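Local coordinates for protein MmoQ (Methylococcus capsulatus, PDB 3P3Q) that is a response regulator whose HDOD domain lies in this fragment, the whole protein probably making cyclic di-GMP from two GTP molecules with magnesium as cofactor, at residues A[25-30]-A[69-74]. The protein carries 4 engineered substitutions. Sequence-based numbering, arbitrary orientation.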
# COMPACT_ATOMS: atom_id res chain seq x y z
N VAL A 25 7.43 0.60 24.86
CA VAL A 25 6.74 0.78 23.58
C VAL A 25 5.31 0.22 23.62
O VAL A 25 5.05 -0.79 24.29
CB VAL A 25 7.51 0.14 22.39
CG1 VAL A 25 7.46 -1.37 22.46
CG2 VAL A 25 6.93 0.62 21.07
N THR A 26 4.39 0.87 22.92
CA THR A 26 3.02 0.37 22.88
C THR A 26 2.69 -0.17 21.50
O THR A 26 3.37 0.16 20.52
CB THR A 26 2.01 1.46 23.24
OG1 THR A 26 2.03 2.47 22.23
CG2 THR A 26 2.36 2.10 24.59
N ALA A 27 1.66 -1.00 21.43
CA ALA A 27 1.22 -1.53 20.14
C ALA A 27 0.55 -0.46 19.31
O ALA A 27 0.73 -0.38 18.10
CB ALA A 27 0.29 -2.69 20.36
N GLU A 28 -0.24 0.38 19.96
CA GLU A 28 -0.93 1.44 19.24
C GLU A 28 0.11 2.38 18.62
O GLU A 28 -0.03 2.81 17.48
CB GLU A 28 -1.84 2.20 20.20
CG GLU A 28 -3.17 2.63 19.59
CD GLU A 28 -4.08 1.45 19.27
OE1 GLU A 28 -4.23 0.55 20.13
OE2 GLU A 28 -4.64 1.43 18.16
N ALA A 29 1.17 2.69 19.36
CA ALA A 29 2.15 3.65 18.89
C ALA A 29 2.99 3.08 17.74
O ALA A 29 3.39 3.80 16.83
CB ALA A 29 3.03 4.09 20.03
N LEU A 30 3.27 1.78 17.80
CA LEU A 30 4.03 1.10 16.77
C LEU A 30 3.18 0.97 15.51
O LEU A 30 3.66 1.22 14.40
CB LEU A 30 4.43 -0.28 17.30
CG LEU A 30 5.80 -0.85 16.94
CD1 LEU A 30 6.84 0.25 16.88
CD2 LEU A 30 6.18 -1.92 17.94
N VAL A 69 0.31 -11.60 16.60
CA VAL A 69 1.64 -12.21 16.65
C VAL A 69 2.38 -11.73 17.87
O VAL A 69 3.41 -12.30 18.24
CB VAL A 69 2.46 -11.93 15.38
CG1 VAL A 69 1.64 -12.30 14.14
CG2 VAL A 69 2.91 -10.47 15.33
N GLY A 70 1.86 -10.67 18.51
CA GLY A 70 2.44 -10.14 19.73
C GLY A 70 3.43 -9.03 19.47
O GLY A 70 4.12 -9.02 18.45
N LEU A 71 3.51 -8.10 20.41
CA LEU A 71 4.36 -6.92 20.28
C LEU A 71 5.89 -7.22 20.27
O LEU A 71 6.65 -6.55 19.58
CB LEU A 71 3.96 -5.89 21.34
CG LEU A 71 4.62 -4.52 21.40
CD1 LEU A 71 4.40 -3.75 20.13
CD2 LEU A 71 4.03 -3.77 22.56
N PRO A 72 6.34 -8.23 21.03
CA PRO A 72 7.77 -8.60 20.93
C PRO A 72 8.17 -9.08 19.54
O PRO A 72 9.21 -8.71 19.03
CB PRO A 72 7.92 -9.73 21.95
CG PRO A 72 6.82 -9.50 22.96
CD PRO A 72 5.68 -8.82 22.21
N ALA A 73 7.35 -9.91 18.92
CA ALA A 73 7.60 -10.27 17.54
C ALA A 73 7.76 -9.04 16.65
O ALA A 73 8.69 -8.95 15.83
CB ALA A 73 6.48 -11.14 17.02
N VAL A 74 6.84 -8.08 16.81
CA VAL A 74 6.82 -6.92 15.93
C VAL A 74 7.97 -5.96 16.23
O VAL A 74 8.50 -5.34 15.33
CB VAL A 74 5.46 -6.16 15.97
CG1 VAL A 74 5.49 -4.95 15.06
CG2 VAL A 74 4.31 -7.09 15.57
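Leu-71 reaches from the first turn of helix 71-79 to the first turn of helix 27-34, where two helix N-termini pack together in the all-helical HDOD domain. The backbones come nearest at Ala-27 and Leu-71, whose CA atoms are 6.2 Å apart, and have separated to 8.5 Å between the CA atoms of Leu-30 and Val-74.

The contact is apolar, and the two methyls of Leu-71 divide the work. Its CG stands anti to the backbone N (chi1 -177°), which carries the fork across to the start of helix 27-34. Leu-71 CD2 lies against the chain entering that helix, 3.6 Å from Val-25 O and 3.8 Å from Ala-27 N, and the Val-25 side chain crosses it at a slant with CG1 at the edge of contact. Leu-71 CD1 turns to the helix itself, touching Ala-27 CA and meeting Leu-30 CD2 at 3.4 Å, where the two leucine side chains also approach obliquely. Leu-30 CD2 also faces Val-74 CG1 at 4.2 Å, extending the apolar seam by one helical turn. Shortening Leu-71 to an alanine would probably open a gap between the helix starts, leaving Leu-30 CD2 and the Val-25 to Ala-27 backbone without the methyls that now fill it.

Neighbouring helices continue this packing: Leu-19 of helix 10-21 touches Val-25 and Leu-30, while Ile-66 of helix 62-69 touches Ala-27 and Val-74.

In the chain geometry, Gly-70, with a positive phi of 93°, lies between helix 62-69 and helix 71-79, at the N-cap position of the latter. The hydrogen bonds lie within the segments: Thr-26 is the N-cap of helix 27-34, its OG1 accepting from Ala-29 N at 3.0 Å with an N-H...O angle of 146°.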